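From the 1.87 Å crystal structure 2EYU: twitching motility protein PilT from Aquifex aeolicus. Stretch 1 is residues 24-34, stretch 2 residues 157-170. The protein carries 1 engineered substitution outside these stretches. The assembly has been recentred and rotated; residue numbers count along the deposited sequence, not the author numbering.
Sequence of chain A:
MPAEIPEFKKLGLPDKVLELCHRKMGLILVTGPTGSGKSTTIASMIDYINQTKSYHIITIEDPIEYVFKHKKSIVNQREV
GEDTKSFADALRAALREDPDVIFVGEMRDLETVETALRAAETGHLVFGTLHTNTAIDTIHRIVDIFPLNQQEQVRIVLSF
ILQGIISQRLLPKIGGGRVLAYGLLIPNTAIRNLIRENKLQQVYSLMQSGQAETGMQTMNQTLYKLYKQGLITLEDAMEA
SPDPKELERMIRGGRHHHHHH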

ATOM      1  N   LYS A  24     -13.481   6.441   4.240  1.00 31.35           N
ATOM      2  CA  LYS A  24     -14.488   6.684   3.225  1.00 37.03           C
ATOM      3  C   LYS A  24     -13.956   7.222   1.906  1.00 33.04           C
ATOM      4  O   LYS A  24     -14.715   7.210   0.928  1.00 42.53           O
ATOM      5  CB  LYS A  24     -15.519   7.689   3.777  1.00 50.32           C
ATOM      6  CG  LYS A  24     -14.908   9.029   4.157  1.00 52.64           C
ATOM      7  CD  LYS A  24     -15.140  10.074   3.072  1.00 41.86           C
ATOM      8  CE  LYS A  24     -16.422  10.854   3.335  1.00 45.88           C
ATOM      9  NZ  LYS A  24     -16.636  11.057   4.798  1.00 65.08           N
HETATM   10  N   MSE A  25     -12.718   7.696   1.829  1.00 22.43           N
HETATM   11  CA  MSE A  25     -12.102   8.095   0.560  1.00 24.19           C
HETATM   12  C   MSE A  25     -10.589   8.187   0.741  1.00 22.44           C
HETATM   13  O   MSE A  25     -10.095   8.054   1.861  1.00 23.61           O
HETATM   14  CB  MSE A  25     -12.629   9.416  -0.013  1.00 21.04           C
HETATM   15  CG  MSE A  25     -12.262  10.626   0.843  1.00 36.12           C
HETATM   16 SE   MSE A  25     -12.789  12.293   0.013  1.00 76.90          SE
HETATM   17  CE  MSE A  25     -14.653  11.995   0.443  1.00125.19           C
ATOM     18  N   GLY A  26      -9.867   8.393  -0.371  1.00 19.58           N
ATOM     19  CA  GLY A  26      -8.435   8.543  -0.200  1.00 16.12           C
ATOM     20  C   GLY A  26      -7.676   7.345  -0.740  1.00 21.36           C
ATOM     21  O   GLY A  26      -8.320   6.401  -1.211  1.00 23.02           O
ATOM     22  N   LEU A  27      -6.356   7.432  -0.652  1.00 18.44           N
ATOM     23  CA  LEU A  27      -5.529   6.433  -1.342  1.00 23.77           C
ATOM     24  C   LEU A  27      -4.773   5.487  -0.426  1.00 23.61           C
ATOM     25  O   LEU A  27      -4.084   5.823   0.531  1.00 20.03           O
ATOM     26  CB  LEU A  27      -4.571   7.207  -2.263  1.00 23.74           C
ATOM     27  CG  LEU A  27      -3.708   6.334  -3.174  1.00 24.47           C
ATOM     28  CD1 LEU A  27      -4.540   5.804  -4.340  1.00 13.33           C
ATOM     29  CD2 LEU A  27      -2.508   7.130  -3.658  1.00 47.64           C
ATOM     30  N   ILE A  28      -4.895   4.182  -0.699  1.00 13.18           N
ATOM     31  CA  ILE A  28      -4.153   3.177   0.069  1.00 12.79           C
ATOM     32  C   ILE A  28      -3.192   2.478  -0.894  1.00 22.13           C
ATOM     33  O   ILE A  28      -3.706   1.990  -1.903  1.00 14.69           O
ATOM     34  CB  ILE A  28      -5.046   2.101   0.681  1.00 24.10           C
ATOM     35  CG1 ILE A  28      -5.945   2.628   1.804  1.00 33.75           C
ATOM     36  CG2 ILE A  28      -4.214   0.909   1.144  1.00 19.71           C
ATOM     37  CD1 ILE A  28      -7.136   1.752   2.121  1.00 30.13           C
ATOM     38  N   LEU A  29      -1.900   2.428  -0.608  1.00 21.28           N
ATOM     39  CA  LEU A  29      -0.961   1.797  -1.525  1.00 15.07           C
ATOM     40  C   LEU A  29      -0.278   0.595  -0.904  1.00 20.89           C
ATOM     41  O   LEU A  29       0.120   0.666   0.260  1.00 25.31           O
ATOM     42  CB  LEU A  29       0.130   2.785  -1.921  1.00 18.53           C
ATOM     43  CG  LEU A  29      -0.354   4.112  -2.510  1.00 20.42           C
ATOM     44  CD1 LEU A  29       0.824   4.973  -2.928  1.00 33.85           C
ATOM     45  CD2 LEU A  29      -1.273   3.857  -3.679  1.00 14.04           C
ATOM     46  N   VAL A  30      -0.156  -0.494  -1.675  1.00 20.56           N
ATOM     47  CA  VAL A  30       0.544  -1.656  -1.087  1.00 15.41           C
ATOM     48  C   VAL A  30       1.668  -2.003  -2.048  1.00 21.88           C
ATOM     49  O   VAL A  30       1.404  -2.211  -3.244  1.00 19.99           O
ATOM     50  CB  VAL A  30      -0.414  -2.824  -0.845  1.00 28.10           C
ATOM     51  CG1 VAL A  30       0.319  -4.077  -0.421  1.00 19.40           C
ATOM     52  CG2 VAL A  30      -1.409  -2.454   0.253  1.00 22.81           C
ATOM     53  N   THR A  31       2.914  -2.018  -1.586  1.00 19.53           N
ATOM     54  CA  THR A  31       4.002  -2.106  -2.561  1.00 16.59           C
ATOM     55  C   THR A  31       5.042  -3.161  -2.201  1.00 10.50           C
ATOM     56  O   THR A  31       5.026  -3.751  -1.136  1.00 28.92           O
ATOM     57  CB  THR A  31       4.744  -0.760  -2.701  1.00 23.00           C
ATOM     58  OG1 THR A  31       5.437  -0.509  -1.480  1.00 27.74           O
ATOM     59  CG2 THR A  31       3.758   0.392  -2.912  1.00 25.56           C
ATOM     60  N   GLY A  32       5.946  -3.388  -3.158  1.00 20.72           N
ATOM     61  CA  GLY A  32       7.038  -4.326  -3.007  1.00 24.83           C
ATOM     62  C   GLY A  32       7.461  -4.965  -4.321  1.00 24.80           C
ATOM     63  O   GLY A  32       6.826  -4.876  -5.370  1.00 16.20           O
ATOM     64  N   PRO A  33       8.596  -5.652  -4.272  1.00 17.49           N
ATOM     65  CA  PRO A  33       9.164  -6.241  -5.490  1.00 18.42           C
ATOM     66  C   PRO A  33       8.329  -7.358  -6.073  1.00 27.87           C
ATOM     67  O   PRO A  33       7.161  -7.595  -5.745  1.00 39.76           O
ATOM     68  CB  PRO A  33      10.519  -6.767  -4.979  1.00 22.27           C
ATOM     69  CG  PRO A  33      10.315  -6.987  -3.516  1.00 28.31           C
ATOM     70  CD  PRO A  33       9.394  -5.883  -3.058  1.00 22.00           C
ATOM     71  N   THR A  34       8.942  -8.094  -7.003  1.00 26.99           N
ATOM     72  CA  THR A  34       8.235  -9.203  -7.634  1.00 31.95           C
ATOM     73  C   THR A  34       7.907 -10.278  -6.622  1.00 20.24           C
ATOM     74  O   THR A  34       8.728 -10.591  -5.758  1.00 25.42           O
ATOM     75  CB  THR A  34       9.112  -9.755  -8.781  1.00 29.03           C
ATOM     76  OG1 THR A  34       8.906  -8.884  -9.903  1.00 28.70           O
ATOM     77  CG2 THR A  34       8.677 -11.147  -9.172  1.00 37.02           C
ATOM     78  N   VAL A 157      -1.435  17.235  -2.827  1.00 25.92           N
ATOM     79  CA  VAL A 157      -2.630  16.378  -2.908  1.00 23.32           C
ATOM     80  C   VAL A 157      -2.424  15.120  -2.086  1.00 23.72           C
ATOM     81  O   VAL A 157      -3.269  14.705  -1.296  1.00 25.66           O
ATOM     82  CB  VAL A 157      -2.934  15.982  -4.365  1.00 18.17           C
ATOM     83  CG1 VAL A 157      -4.015  14.919  -4.460  1.00 14.52           C
ATOM     84  CG2 VAL A 157      -3.348  17.196  -5.198  1.00 16.63           C
ATOM     85  N   LEU A 158      -1.264  14.463  -2.261  1.00 16.26           N
ATOM     86  CA  LEU A 158      -0.995  13.268  -1.488  1.00 17.93           C
ATOM     87  C   LEU A 158      -1.067  13.583   0.004  1.00 18.26           C
ATOM     88  O   LEU A 158      -1.590  12.779   0.763  1.00 19.55           O
ATOM     89  CB  LEU A 158       0.393  12.694  -1.771  1.00 21.78           C
ATOM     90  CG  LEU A 158       0.561  11.609  -2.827  1.00 30.38           C
ATOM     91  CD1 LEU A 158       2.046  11.367  -3.083  1.00 18.57           C
ATOM     92  CD2 LEU A 158      -0.142  10.315  -2.425  1.00 19.53           C
ATOM     93  N   SER A 159      -0.519  14.751   0.380  1.00 22.07           N
ATOM     94  CA  SER A 159      -0.486  15.042   1.812  1.00 15.62           C
ATOM     95  C   SER A 159      -1.878  15.058   2.417  1.00 12.06           C
ATOM     96  O   SER A 159      -2.014  14.822   3.625  1.00 20.91           O
ATOM     97  CB  SER A 159       0.248  16.363   2.081  1.00 16.20           C
ATOM     98  OG  SER A 159      -0.592  17.494   1.847  1.00 22.06           O
ATOM     99  N   PHE A 160      -2.908  15.348   1.613  1.00 12.20           N
ATOM    100  CA  PHE A 160      -4.273  15.375   2.142  1.00 11.80           C
ATOM    101  C   PHE A 160      -5.054  14.095   1.871  1.00 24.48           C
ATOM    102  O   PHE A 160      -6.047  13.794   2.536  1.00 27.15           O
ATOM    103  CB  PHE A 160      -5.080  16.491   1.505  1.00 20.17           C
ATOM    104  CG  PHE A 160      -4.742  17.904   1.942  1.00 10.70           C
ATOM    105  CD1 PHE A 160      -5.354  18.443   3.060  1.00 23.98           C
ATOM    106  CD2 PHE A 160      -3.825  18.620   1.204  1.00 10.82           C
ATOM    107  CE1 PHE A 160      -5.020  19.742   3.418  1.00 26.19           C
ATOM    108  CE2 PHE A 160      -3.505  19.920   1.560  1.00 19.52           C
ATOM    109  CZ  PHE A 160      -4.115  20.463   2.676  1.00 21.31           C
ATOM    110  N   ILE A 161      -4.662  13.325   0.856  1.00 16.14           N
ATOM    111  CA  ILE A 161      -5.551  12.218   0.482  1.00 14.43           C
ATOM    112  C   ILE A 161      -4.905  10.852   0.737  1.00 17.06           C
ATOM    113  O   ILE A 161      -5.686   9.891   0.781  1.00 15.87           O
ATOM    114  CB  ILE A 161      -5.992  12.322  -0.981  1.00 22.28           C
ATOM    115  CG1 ILE A 161      -4.876  12.026  -1.993  1.00 34.65           C
ATOM    116  CG2 ILE A 161      -6.594  13.695  -1.266  1.00 27.85           C
ATOM    117  CD1 ILE A 161      -5.385  11.535  -3.337  1.00 26.72           C
ATOM    118  N   LEU A 162      -3.600  10.790   0.919  1.00 19.20           N
ATOM    119  CA  LEU A 162      -2.894   9.558   1.278  1.00 24.06           C
ATOM    120  C   LEU A 162      -3.391   8.998   2.597  1.00 23.67           C
ATOM    121  O   LEU A 162      -3.399   9.679   3.627  1.00 18.90           O
ATOM    122  CB  LEU A 162      -1.375   9.796   1.332  1.00 22.98           C
ATOM    123  CG  LEU A 162      -0.504   8.550   1.528  1.00 25.39           C
ATOM    124  CD1 LEU A 162      -0.764   7.483   0.467  1.00 25.88           C
ATOM    125  CD2 LEU A 162       0.967   8.935   1.534  1.00 13.25           C
ATOM    126  N   GLN A 163      -3.822   7.742   2.601  1.00 15.87           N
ATOM    127  CA  GLN A 163      -4.382   7.106   3.791  1.00 17.61           C
ATOM    128  C   GLN A 163      -3.390   6.147   4.424  1.00 16.37           C
ATOM    129  O   GLN A 163      -3.284   5.946   5.631  1.00 13.22           O
ATOM    130  CB  GLN A 163      -5.649   6.334   3.393  1.00 27.61           C
ATOM    131  CG  GLN A 163      -6.753   7.321   2.980  1.00 31.03           C
ATOM    132  CD  GLN A 163      -6.700   8.544   3.887  1.00 44.48           C
ATOM    133  OE1 GLN A 163      -7.080   8.457   5.052  1.00 39.37           O
ATOM    134  NE2 GLN A 163      -6.216   9.658   3.352  1.00 54.43           N
ATOM    135  N   GLY A 164      -2.600   5.513   3.546  1.00 12.13           N
ATOM    136  CA  GLY A 164      -1.656   4.553   4.172  1.00  9.52           C
ATOM    137  C   GLY A 164      -0.788   3.968   3.073  1.00 13.49           C
ATOM    138  O   GLY A 164      -1.231   3.787   1.935  1.00 12.46           O
ATOM    139  N   ILE A 165       0.453   3.624   3.399  1.00 24.53           N
ATOM    140  CA  ILE A 165       1.145   2.823   2.377  1.00 26.54           C
ATOM    141  C   ILE A 165       1.881   1.697   3.121  1.00 25.24           C
ATOM    142  O   ILE A 165       2.507   2.003   4.126  1.00 18.02           O
ATOM    143  CB  ILE A 165       2.093   3.592   1.455  1.00 26.54           C
ATOM    144  CG1 ILE A 165       3.558   3.211   1.665  1.00 33.25           C
ATOM    145  CG2 ILE A 165       1.891   5.099   1.520  1.00 14.89           C
ATOM    146  CD1 ILE A 165       4.081   2.256   0.623  1.00 35.31           C
ATOM    147  N   ILE A 166       1.720   0.485   2.597  1.00 14.61           N
ATOM    148  CA  ILE A 166       2.350  -0.713   3.116  1.00 13.24           C
ATOM    149  C   ILE A 166       3.413  -1.207   2.135  1.00 13.15           C
ATOM    150  O   ILE A 166       3.015  -1.461   0.993  1.00 24.58           O
ATOM    151  CB  ILE A 166       1.320  -1.855   3.256  1.00 20.43           C
ATOM    152  CG1 ILE A 166      -0.025  -1.440   3.863  1.00 40.51           C
ATOM    153  CG2 ILE A 166       1.931  -3.023   4.027  1.00 36.61           C
ATOM    154  CD1 ILE A 166      -0.862  -2.639   4.250  1.00 38.90           C
ATOM    155  N   SER A 167       4.654  -1.327   2.567  1.00 16.02           N
ATOM    156  CA  SER A 167       5.746  -1.879   1.772  1.00 16.43           C
ATOM    157  C   SER A 167       5.994  -3.316   2.231  1.00 23.44           C
ATOM    158  O   SER A 167       6.354  -3.496   3.384  1.00 23.64           O
ATOM    159  CB  SER A 167       7.008  -1.053   1.959  1.00 25.30           C
ATOM    160  OG  SER A 167       7.295  -0.231   0.848  1.00 36.84           O
ATOM    161  N   GLN A 168       5.810  -4.357   1.421  1.00 26.97           N
ATOM    162  CA  GLN A 168       5.915  -5.715   1.952  1.00 16.11           C
ATOM    163  C   GLN A 168       7.069  -6.503   1.343  1.00 21.73           C
ATOM    164  O   GLN A 168       7.437  -6.273   0.206  1.00 16.41           O
ATOM    165  CB  GLN A 168       4.652  -6.534   1.682  1.00 22.94           C
ATOM    166  CG  GLN A 168       3.445  -6.287   2.575  1.00 37.22           C
ATOM    167  CD  GLN A 168       2.164  -6.734   1.864  1.00 11.94           C
ATOM    168  OE1 GLN A 168       2.172  -7.845   1.324  1.00 35.20           O
ATOM    169  NE2 GLN A 168       1.163  -5.881   1.823  1.00 44.50           N
ATOM    170  N   ARG A 169       7.569  -7.447   2.130  1.00 27.86           N
ATOM    171  CA  ARG A 169       8.455  -8.488   1.636  1.00 27.48           C
ATOM    172  C   ARG A 169       8.131  -9.780   2.395  1.00 24.55           C
ATOM    173  O   ARG A 169       7.797  -9.732   3.581  1.00 20.83           O
ATOM    174  CB  ARG A 169       9.920  -8.118   1.795  1.00 31.44           C
ATOM    175  CG  ARG A 169      10.848  -8.875   0.854  1.00 39.28           C
ATOM    176  CD  ARG A 169      12.285  -8.402   1.021  1.00 43.78           C
ATOM    177  NE  ARG A 169      12.594  -7.311   0.097  1.00 47.55           N
ATOM    178  CZ  ARG A 169      13.702  -7.231  -0.629  1.00 44.34           C
ATOM    179  NH1 ARG A 169      14.628  -8.178  -0.548  1.00 62.47           N
ATOM    180  NH2 ARG A 169      13.882  -6.198  -1.437  1.00 53.29           N
ATOM    181  N   LEU A 170       8.222 -10.889   1.678  1.00 24.61           N
ATOM    182  CA  LEU A 170       7.998 -12.217   2.226  1.00 24.29           C
ATOM    183  C   LEU A 170       9.339 -12.905   2.457  1.00 28.50           C
ATOM    184  O   LEU A 170      10.095 -13.055   1.492  1.00 46.51           O
ATOM    185  CB  LEU A 170       7.119 -13.034   1.274  1.00 16.38           C
ATOM    186  CG  LEU A 170       5.638 -12.665   1.201  1.00 27.68           C
ATOM    187  CD1 LEU A 170       5.033 -13.142  -0.113  1.00 55.44           C
ATOM    188  CD2 LEU A 170       4.879 -13.264   2.366  1.00 25.96           C
TER

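Residues 26-31 form a strand that runs parallel to strand 162-170, the two axes lying 9° apart. The contact opens at Met25, whose carbonyl O packs against Gln163 CG at 3.6 Å. At Gly26 the chains are so close (CA to Ile161 O, 3.2 Å) that a CB would collide with Ile161 O and Gln163 CG; its phi/psi of 109/178 independently calls for glycine.

The ladder begins with Leu27. Its N donates to Ile161 O (2.9 Å), while its O accepts from Gln163 N (2.8 Å) and, weakly, from Gly164 N (3.4 Å). This forked acceptance marks a beta bulge, where the register slips by one residue. The Leu27 side chain reaches back to the helix, CD2 lying 4.2 Å from Leu158 CD2.

Ile28 then pairs with Gly164, and regular parallel bonding follows: Leu29 N to Gly164 O (3.0 Å), Ile166 N to Leu29 O (2.8 Å), Thr31 N to Ile166 O (2.6 Å) and Gln168 N to Thr31 O (2.7 Å). Side chains alternate between the sheet faces. Leu29 CB meets Ile165 CB at 4.0 Å on one, Val30 CG2 meets Ile166 CG1 at 4.0 Å on the other. Thr31 OG1 lies 3.0 Å from Ser167 OG, on the face of Leu29. Beyond the strand, Pro33 CD packs 3.8 Å from Gln168 O.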